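Local coordinates for increased sodium tolerance protein 1 (Saccharomyces cerevisiae, PDB 3GGY), which acts late in multivesicular-body cargo sorting by regulating recruitment of the ATPase VPS4 to the ESCRT-III complex, here seen as its N-terminal domain, at residues 10-13 / 14-18; 79-82 / 83-86; 85-88 / 89-92; 123-126 / 127-130. One frame throughout, in Å; residues are numbered along the deposited sequence.

How the contacts relate
Contact 1 lies within the long helix 8-46 and contact 4 near the beginning of the shorter helix 125-135, whereas contacts 2 and 3 follow the chain as it leaves helix 50-82, passes through the short helix 84-87 and turns off beyond it. All four are partly buried. Each pairs two apolar side chains (Leu12 and Leu16, Leu81 and Val84, Ile87 and Ile90, Leu125 and Leu128), all buried except the partly exposed Leu81, with polar or charged groups at the surface. Contact 1 touches each of the other three, and contacts 2 and 3 share Gln85 and Val86. Waters bridge polar groups in contacts 3 and 4, while contact 1 relies on regular i to i+4 bonds.

Contact 1: 10-13 / 14-18; sequences IKLK and TCLKM
Thr14 carries OG1 beside its own backbone N (chi1 -60°), which swings the hydroxyl back over the preceding turn onto Ile10 O, while Leu12, with CG anti to its N (chi1 179°), sends its branches on toward Leu16. These are i to i+4 pairs on helix 8-46, the long N-terminal helix of this ESCRT-III-like domain. Ile10 O is gripped twice, by Thr14 OG1 at 2.9 Å and by Thr14 N at 3.0 Å, the two donors arriving from opposite faces of the carbonyl plane. Backbone bonds of the same spacing follow, of which Leu16 N to Leu12 O is the straightest (173°). On the buried side Leu12 and Leu16 cross at a slant: Leu16 CD1 lies 3.9 Å from Leu12 CG. Val84 is touched by both leucines, and Leu80 by Leu16. An alanine in place of Leu16 removes both methyls and is likely to open a gap between Leu12, Leu80 and Val84. On the outer side Lys13 and Lys17 run alongside each other in one direction, meeting through their aliphatic parts, while the like charges stay apart, with Lys13 NZ 6.6 Å from Lys17 NZ. Both chains also lean on Leu81. The Lys17 chain is extended as far as CE and turns only in placing NZ; Lys17 CE rests 3.7 Å from Lys13 CG.

Contact 2: 79-82 / 83-86; sequences LLLA and RVQV
The break between helix 50-82 and the short helix 84-87 is made here, with Arg83 as the residue between them and at the N-cap position of the second. Its backbone N no longer makes a regular helical bond. It reaches Leu80 O at 3.1 Å from well above the carbonyl plane, and Leu79 O through a weak, bent bond. The Arg83 side chain runs back, extended from CG to NE, across Leu79: CD lies 3.8 Å from Leu79 CD2, and that methyl sits at the edge of the guanidinium, near its plane. Gln85 also folds back, but by a sharper route. With CG wedged between its backbone N and carbonyl carbon (chi1 58°) and a further bend at chi2, the amide doubles back so that NE2 donates to Ala82 O at 3.2 Å. The bond is fairly straight (159°), and the acceptor lies in the amide plane. On the inner side Val84 CG2 faces Leu81 CD1 at 4.1 Å. Leu80 packs on Ile105, Ala108 and Leu112 of helix 105-115, and Arg83 touches Ile105 too, while Leu81 and Val84 turn to helix 8-46, against Ile20 and against Thr9 and Leu16, which places the junction between those two helices.

Contact 3: 85-88 / 89-92; sequences QVIN and DIST
Ile90 folds inward onto Ile87, its CD1 resting 3.6 Å from Ile87 CA and 4.3 Å from Ile87 CG2. Asp89, just before it, holds CG beside its own backbone N (chi1 -60°), and its carboxylate swings back over the end of the preceding helix. There OD2 comes within 3.6 Å of Gln85 O, and one water donates to both, at 2.5 Å to Asp89 OD2 and 3.2 Å to Gln85 O. Asn88 slants across Asp89, its amide plane turned 47° from the carboxylate. The residues lie on a type I beta turn from Ile87 to Ile90, with Asp89 and Ile90 its last two, through which the chain leaves helix 84-87 and starts the loop to helix 93-99. Its closing bond runs from Ile90 N to Ile87 O at 3.0 Å. Asp89 N donates to Val86 O at 2.9 Å, and in both cases the donor stands above the carbonyl plane. Lys135 of helix 125-135 donates to Asn88 O, tying the turn to that helix. Ile87 lies on Leu12 and Asn88 on Phe8 and Thr9, all of helix 8-46, while Val86 and Ile90 both touch the loop residue His100.

Contact 4: 123-126 / 127-130; sequences KELS and QLKD
Gln127 reaches back toward Glu124 near the beginning of helix 125-135, its chain lying beside that of Glu124 with both tips on the same side. Its CB sits 3.1 Å from Glu124 O, the carbonyl that also accepts from Gln127 N. CG then passes that oxygen at a greater distance, and CD is about equally far from Glu124 O and Glu124 CA, 4.0 and 4.1 Å. At the tip NE2 packs 3.8 Å from Glu124 CG and donates to a water, which in turn makes a weak bond to Lys123 O. The amide stands almost perpendicular to the carboxylate (86°), whose OE1 forms a salt bridge with Arg22. Ser126 has its hydroxyl between backbone N and carbonyl carbon (chi1 61°), a torsion that aims OG straight at Lys123 O, 2.7 Å away. The hydroxyl and the N-H of Ser126 thus both donate to Lys123 O. A second water donates to Ser126 OG and, at 2.7 Å, to Asp130 OD2. With an alanine in place of Ser126, Lys123 O would probably lose one of its protein donors, and the water held by Asp130 OD2 its tie to this turn. Asp130 N donates to Ser126 O at 3.1 Å in a nearly straight bond (168°). On the buried side Leu125 CD2 meets Leu128 CD1 at 4.0 Å, both leucines touching Leu112 of helix 105-115. Glu124 lies against Met18 and Cys19, and Gln127 and Leu128 against Cys15, all of helix 8-46, while Lys129 reaches Val141 and Ile145 of helix 138-147.

Contact 1: 10-13 / 14-18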
loop_
_atom_site.group_PDB
_atom_site.type_symbol
_atom_site.label_atom_id
_atom_site.label_comp_id
_atom_site.label_asym_id
_atom_site.label_seq_id
_atom_site.Cartn_x
_atom_site.Cartn_y
_atom_site.Cartn_z
ATOM N N ILE A 10 -7.050 13.754 -20.357
ATOM C CA ILE A 10 -7.641 14.607 -19.335
ATOM C C ILE A 10 -8.270 13.769 -18.229
ATOM O O ILE A 10 -8.120 14.078 -17.045
ATOM C CB ILE A 10 -8.704 15.547 -19.940
ATOM C CG1 ILE A 10 -8.038 16.494 -20.941
ATOM C CG2 ILE A 10 -9.391 16.337 -18.840
ATOM C CD1 ILE A 10 -8.995 17.427 -21.649
ATOM N N LYS A 11 -8.970 12.706 -18.613
ATOM C CA LYS A 11 -9.601 11.836 -17.631
ATOM C C LYS A 11 -8.537 11.150 -16.778
ATOM O O LYS A 11 -8.732 10.951 -15.578
ATOM C CB LYS A 11 -10.468 10.780 -18.322
ATOM C CG LYS A 11 -11.626 11.356 -19.122
ATOM C CD LYS A 11 -12.649 10.282 -19.481
ATOM C CE LYS A 11 -12.026 9.157 -20.286
ATOM N NZ LYS A 11 -11.454 9.643 -21.573
ATOM N N LEU A 12 -7.415 10.796 -17.398
ATOM C CA LEU A 12 -6.328 10.134 -16.678
ATOM C C LEU A 12 -5.680 11.105 -15.695
ATOM O O LEU A 12 -5.407 10.751 -14.545
ATOM C CB LEU A 12 -5.275 9.606 -17.661
ATOM C CG LEU A 12 -4.048 8.906 -17.061
ATOM C CD1 LEU A 12 -4.483 7.699 -16.240
ATOM C CD2 LEU A 12 -3.108 8.478 -18.177
ATOM N N LYS A 13 -5.445 12.334 -16.145
ATOM C CA LYS A 13 -4.835 13.340 -15.288
ATOM C C LYS A 13 -5.711 13.569 -14.066
ATOM O O LYS A 13 -5.219 13.594 -12.938
ATOM C CB LYS A 13 -4.657 14.658 -16.048
ATOM C CG LYS A 13 -3.989 15.751 -15.223
ATOM C CD LYS A 13 -3.763 17.021 -16.039
ATOM C CE LYS A 13 -5.080 17.659 -16.464
ATOM N NZ LYS A 13 -4.871 18.908 -17.253
ATOM N N THR A 14 -7.010 13.731 -14.300
ATOM C CA THR A 14 -7.973 13.951 -13.227
ATOM C C THR A 14 -7.941 12.787 -12.244
ATOM O O THR A 14 -7.958 12.980 -11.027
ATOM C CB THR A 14 -9.411 14.067 -13.774
ATOM O OG1 THR A 14 -9.494 15.172 -14.679
ATOM C CG2 THR A 14 -10.401 14.275 -12.638
ATOM N N CYS A 15 -7.906 11.576 -12.787
ATOM C CA CYS A 15 -7.881 10.368 -11.975
ATOM C C CYS A 15 -6.630 10.287 -11.108
ATOM O O CYS A 15 -6.715 10.076 -9.899
ATOM C CB CYS A 15 -7.965 9.134 -12.877
ATOM S SG CYS A 15 -7.898 7.561 -11.981
ATOM N N LEU A 16 -5.469 10.458 -11.729
ATOM C CA LEU A 16 -4.206 10.389 -11.007
ATOM C C LEU A 16 -4.115 11.450 -9.914
ATOM O O LEU A 16 -3.633 11.176 -8.818
ATOM C CB LEU A 16 -3.034 10.528 -11.979
ATOM C CG LEU A 16 -2.805 9.326 -12.903
ATOM C CD1 LEU A 16 -1.776 9.669 -13.963
ATOM C CD2 LEU A 16 -2.336 8.132 -12.079
ATOM N N LYS A 17 -4.589 12.657 -10.205
ATOM C CA LYS A 17 -4.538 13.718 -9.206
ATOM C C LYS A 17 -5.391 13.379 -7.989
ATOM O O LYS A 17 -4.986 13.628 -6.852
ATOM C CB LYS A 17 -4.995 15.051 -9.813
ATOM C CG LYS A 17 -3.956 15.688 -10.720
ATOM C CD LYS A 17 -4.427 17.042 -11.238
ATOM C CE LYS A 17 -3.371 17.693 -12.116
ATOM N NZ LYS A 17 -2.116 17.976 -11.364
ATOM N N MET A 18 -6.567 12.807 -8.227
ATOM C CA MET A 18 -7.463 12.432 -7.142
ATOM C C MET A 18 -6.858 11.266 -6.369
ATOM O O MET A 18 -6.933 11.219 -5.140
ATOM C CB MET A 18 -8.836 12.037 -7.692
ATOM C CG MET A 18 -9.862 11.653 -6.633
ATOM S SD MET A 18 -10.572 13.045 -5.721
ATOM C CE MET A 18 -9.583 13.062 -4.255
#

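Contact 2: 79-82 / 83-86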
loop_
_atom_site.group_PDB
_atom_site.type_symbol
_atom_site.label_atom_id
_atom_site.label_comp_id
_atom_site.label_asym_id
_atom_site.label_seq_id
_atom_site.Cartn_x
_atom_site.Cartn_y
_atom_site.Cartn_z
ATOM N N LEU A 79 4.574 9.482 -10.549
ATOM C CA LEU A 79 5.390 9.135 -11.708
ATOM C C LEU A 79 4.538 9.181 -12.970
ATOM O O LEU A 79 4.893 9.841 -13.952
ATOM C CB LEU A 79 5.989 7.737 -11.527
ATOM C CG LEU A 79 6.849 7.173 -12.662
ATOM C CD1 LEU A 79 7.684 6.024 -12.132
ATOM C CD2 LEU A 79 5.976 6.712 -13.820
ATOM N N LEU A 80 3.408 8.481 -12.941
ATOM C CA LEU A 80 2.501 8.443 -14.079
ATOM C C LEU A 80 1.944 9.825 -14.404
ATOM O O LEU A 80 1.729 10.157 -15.570
ATOM C CB LEU A 80 1.341 7.484 -13.797
ATOM C CG LEU A 80 1.714 6.009 -13.657
ATOM C CD1 LEU A 80 0.470 5.195 -13.312
ATOM C CD2 LEU A 80 2.331 5.517 -14.960
ATOM N N LEU A 81 1.704 10.625 -13.371
ATOM C CA LEU A 81 1.156 11.961 -13.572
ATOM C C LEU A 81 2.107 12.831 -14.377
ATOM O O LEU A 81 1.677 13.611 -15.229
ATOM C CB LEU A 81 0.877 12.634 -12.227
ATOM C CG LEU A 81 0.295 14.051 -12.318
ATOM C CD1 LEU A 81 -1.028 14.015 -13.073
ATOM C CD2 LEU A 81 0.093 14.618 -10.917
ATOM N N ALA A 82 3.399 12.690 -14.108
ATOM C CA ALA A 82 4.415 13.472 -14.804
ATOM C C ALA A 82 4.670 12.987 -16.229
ATOM O O ALA A 82 5.234 13.718 -17.046
ATOM C CB ALA A 82 5.713 13.453 -14.012
ATOM N N ARG A 83 4.249 11.761 -16.527
ATOM C CA ARG A 83 4.451 11.179 -17.851
ATOM C C ARG A 83 3.132 10.895 -18.569
ATOM O O ARG A 83 3.081 10.066 -19.479
ATOM C CB ARG A 83 5.251 9.878 -17.726
ATOM C CG ARG A 83 6.563 10.016 -16.959
ATOM C CD ARG A 83 7.259 8.672 -16.801
ATOM N NE ARG A 83 8.511 8.762 -16.048
ATOM C CZ ARG A 83 9.670 9.179 -16.549
ATOM N NH1 ARG A 83 9.760 9.552 -17.821
ATOM N NH2 ARG A 83 10.750 9.218 -15.778
ATOM N N VAL A 84 2.073 11.593 -18.168
ATOM C CA VAL A 84 0.753 11.395 -18.759
ATOM C C VAL A 84 0.705 11.494 -20.283
ATOM O O VAL A 84 0.040 10.693 -20.939
ATOM C CB VAL A 84 -0.271 12.388 -18.168
ATOM C CG1 VAL A 84 -1.623 12.217 -18.844
ATOM C CG2 VAL A 84 -0.406 12.157 -16.682
ATOM N N GLN A 85 1.407 12.472 -20.846
ATOM C CA GLN A 85 1.414 12.653 -22.295
ATOM C C GLN A 85 2.018 11.469 -23.049
ATOM O O GLN A 85 1.645 11.201 -24.192
ATOM C CB GLN A 85 2.155 13.945 -22.666
ATOM C CG GLN A 85 3.596 14.032 -22.179
ATOM C CD GLN A 85 3.714 14.006 -20.665
ATOM O OE1 GLN A 85 3.043 14.764 -19.964
ATOM N NE2 GLN A 85 4.578 13.136 -20.155
ATOM N N VAL A 86 2.940 10.756 -22.410
ATOM C CA VAL A 86 3.578 9.605 -23.040
ATOM C C VAL A 86 2.646 8.392 -23.028
ATOM O O VAL A 86 2.585 7.630 -23.992
ATOM C CB VAL A 86 4.886 9.229 -22.320
ATOM C CG1 VAL A 86 5.612 8.151 -23.099
ATOM C CG2 VAL A 86 5.768 10.458 -22.166
#

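Contact 3: 85-88 / 89-92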
loop_
_atom_site.group_PDB
_atom_site.type_symbol
_atom_site.label_atom_id
_atom_site.label_comp_id
_atom_site.label_asym_id
_atom_site.label_seq_id
_atom_site.Cartn_x
_atom_site.Cartn_y
_atom_site.Cartn_z
ATOM N N GLN A 85 1.407 12.472 -20.846
ATOM C CA GLN A 85 1.414 12.653 -22.295
ATOM C C GLN A 85 2.018 11.469 -23.049
ATOM O O GLN A 85 1.645 11.201 -24.192
ATOM C CB GLN A 85 2.155 13.945 -22.666
ATOM C CG GLN A 85 3.596 14.032 -22.179
ATOM C CD GLN A 85 3.714 14.006 -20.665
ATOM O OE1 GLN A 85 3.043 14.764 -19.964
ATOM N NE2 GLN A 85 4.578 13.136 -20.155
ATOM N N VAL A 86 2.940 10.756 -22.410
ATOM C CA VAL A 86 3.578 9.605 -23.040
ATOM C C VAL A 86 2.646 8.392 -23.028
ATOM O O VAL A 86 2.585 7.630 -23.992
ATOM C CB VAL A 86 4.886 9.229 -22.320
ATOM C CG1 VAL A 86 5.612 8.151 -23.099
ATOM C CG2 VAL A 86 5.768 10.458 -22.166
ATOM N N ILE A 87 1.920 8.223 -21.928
ATOM C CA ILE A 87 0.988 7.110 -21.786
ATOM C C ILE A 87 -0.083 7.195 -22.863
ATOM O O ILE A 87 -0.652 6.184 -23.285
ATOM C CB ILE A 87 0.307 7.137 -20.400
ATOM C CG1 ILE A 87 1.368 7.003 -19.308
ATOM C CG2 ILE A 87 -0.729 6.026 -20.302
ATOM C CD1 ILE A 87 0.836 7.185 -17.910
ATOM N N ASN A 88 -0.349 8.414 -23.312
ATOM C CA ASN A 88 -1.355 8.636 -24.335
ATOM C C ASN A 88 -0.980 7.947 -25.645
ATOM O O ASN A 88 -1.842 7.674 -26.476
ATOM C CB ASN A 88 -1.537 10.137 -24.567
ATOM C CG ASN A 88 -2.619 10.441 -25.576
ATOM O OD1 ASN A 88 -3.759 9.993 -25.434
ATOM N ND2 ASN A 88 -2.272 11.209 -26.601
ATOM N N ASP A 89 0.306 7.655 -25.818
ATOM C CA ASP A 89 0.780 7.000 -27.034
ATOM C C ASP A 89 0.967 5.494 -26.869
ATOM O O ASP A 89 1.666 4.862 -27.663
ATOM C CB ASP A 89 2.102 7.624 -27.492
ATOM C CG ASP A 89 1.974 9.105 -27.794
ATOM O OD1 ASP A 89 0.995 9.493 -28.467
ATOM O OD2 ASP A 89 2.855 9.878 -27.367
ATOM N N ILE A 90 0.345 4.922 -25.841
ATOM C CA ILE A 90 0.448 3.487 -25.589
ATOM C C ILE A 90 -0.885 2.813 -25.901
ATOM O O ILE A 90 -1.905 3.124 -25.284
ATOM C CB ILE A 90 0.821 3.204 -24.119
ATOM C CG1 ILE A 90 2.096 3.966 -23.752
ATOM C CG2 ILE A 90 1.046 1.711 -23.917
ATOM C CD1 ILE A 90 2.462 3.879 -22.284
ATOM N N SER A 91 -0.874 1.892 -26.860
ATOM C CA SER A 91 -2.094 1.197 -27.252
ATOM C C SER A 91 -2.007 -0.318 -27.091
ATOM O O SER A 91 -3.019 -1.015 -27.178
ATOM C CB SER A 91 -2.444 1.538 -28.704
ATOM O OG SER A 91 -1.385 1.187 -29.580
ATOM N N THR A 92 -0.802 -0.826 -26.862
ATOM C CA THR A 92 -0.609 -2.262 -26.686
ATOM C C THR A 92 0.323 -2.587 -25.531
ATOM O O THR A 92 1.178 -1.783 -25.148
ATOM C CB THR A 92 -0.018 -2.925 -27.950
ATOM O OG1 THR A 92 1.350 -2.526 -28.106
ATOM C CG2 THR A 92 -0.808 -2.525 -29.183
HETATM O O HOH W 1 2.418 12.356 -27.070
#

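Contact 4: 123-126 / 127-130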
loop_
_atom_site.group_PDB
_atom_site.type_symbol
_atom_site.label_atom_id
_atom_site.label_comp_id
_atom_site.label_asym_id
_atom_site.label_seq_id
_atom_site.Cartn_x
_atom_site.Cartn_y
_atom_site.Cartn_z
ATOM N N LYS A 123 -11.194 4.452 -3.690
ATOM C CA LYS A 123 -12.020 3.971 -4.792
ATOM C C LYS A 123 -11.558 4.358 -6.186
ATOM O O LYS A 123 -11.722 3.584 -7.126
ATOM C CB LYS A 123 -13.467 4.442 -4.613
ATOM C CG LYS A 123 -14.147 3.894 -3.378
ATOM C CD LYS A 123 -15.605 4.320 -3.314
ATOM C CE LYS A 123 -16.214 3.948 -1.974
ATOM N NZ LYS A 123 -15.480 4.598 -0.851
ATOM N N GLU A 124 -10.994 5.553 -6.323
ATOM C CA GLU A 124 -10.535 6.040 -7.620
ATOM C C GLU A 124 -9.545 5.129 -8.341
ATOM O O GLU A 124 -9.413 5.208 -9.558
ATOM C CB GLU A 124 -9.914 7.433 -7.473
ATOM C CG GLU A 124 -10.889 8.539 -7.081
ATOM C CD GLU A 124 -11.522 8.321 -5.718
ATOM O OE1 GLU A 124 -10.799 7.926 -4.777
ATOM O OE2 GLU A 124 -12.743 8.561 -5.584
ATOM N N LEU A 125 -8.844 4.269 -7.609
ATOM C CA LEU A 125 -7.890 3.380 -8.264
ATOM C C LEU A 125 -8.583 2.511 -9.310
ATOM O O LEU A 125 -7.984 2.165 -10.329
ATOM C CB LEU A 125 -7.175 2.492 -7.238
ATOM C CG LEU A 125 -6.192 3.176 -6.281
ATOM C CD1 LEU A 125 -5.731 2.175 -5.237
ATOM C CD2 LEU A 125 -4.999 3.741 -7.055
ATOM N N SER A 126 -9.846 2.166 -9.067
ATOM C CA SER A 126 -10.591 1.335 -10.016
ATOM C C SER A 126 -10.724 2.038 -11.363
ATOM O O SER A 126 -10.837 1.393 -12.406
ATOM C CB SER A 126 -11.982 0.993 -9.463
ATOM O OG SER A 126 -12.748 2.162 -9.232
ATOM N N GLN A 127 -10.710 3.366 -11.337
ATOM C CA GLN A 127 -10.813 4.153 -12.560
ATOM C C GLN A 127 -9.588 3.948 -13.442
ATOM O O GLN A 127 -9.678 4.026 -14.667
ATOM C CB GLN A 127 -10.958 5.638 -12.221
ATOM C CG GLN A 127 -12.334 6.033 -11.726
ATOM C CD GLN A 127 -12.341 7.410 -11.090
ATOM O OE1 GLN A 127 -11.702 8.338 -11.587
ATOM N NE2 GLN A 127 -13.072 7.550 -9.990
ATOM N N LEU A 128 -8.439 3.694 -12.820
ATOM C CA LEU A 128 -7.211 3.472 -13.577
ATOM C C LEU A 128 -7.348 2.185 -14.373
ATOM O O LEU A 128 -6.930 2.108 -15.534
ATOM C CB LEU A 128 -6.004 3.377 -12.642
ATOM C CG LEU A 128 -5.592 4.667 -11.931
ATOM C CD1 LEU A 128 -4.422 4.377 -11.012
ATOM C CD2 LEU A 128 -5.217 5.734 -12.959
ATOM N N LYS A 129 -7.937 1.171 -13.748
ATOM C CA LYS A 129 -8.141 -0.100 -14.425
ATOM C C LYS A 129 -9.041 0.126 -15.632
ATOM O O LYS A 129 -8.719 -0.293 -16.743
ATOM C CB LYS A 129 -8.796 -1.119 -13.492
ATOM C CG LYS A 129 -9.004 -2.478 -14.142
ATOM C CD LYS A 129 -9.724 -3.450 -13.221
ATOM C CE LYS A 129 -11.225 -3.239 -13.255
ATOM N NZ LYS A 129 -11.794 -3.599 -14.584
ATOM N N ASP A 130 -10.166 0.800 -15.411
ATOM C CA ASP A 130 -11.104 1.068 -16.494
ATOM C C ASP A 130 -10.437 1.826 -17.640
ATOM O O ASP A 130 -10.644 1.504 -18.813
ATOM C CB ASP A 130 -12.309 1.862 -15.981
ATOM C CG ASP A 130 -13.131 1.089 -14.966
ATOM O OD1 ASP A 130 -13.268 -0.143 -15.121
ATOM O OD2 ASP A 130 -13.657 1.714 -14.021
HETATM O O HOH W 2 -14.250 5.107 -8.532
HETATM O O HOH W 3 -14.587 2.023 -11.546
HETATM O O HOH W 4 -13.239 -1.130 -12.523
#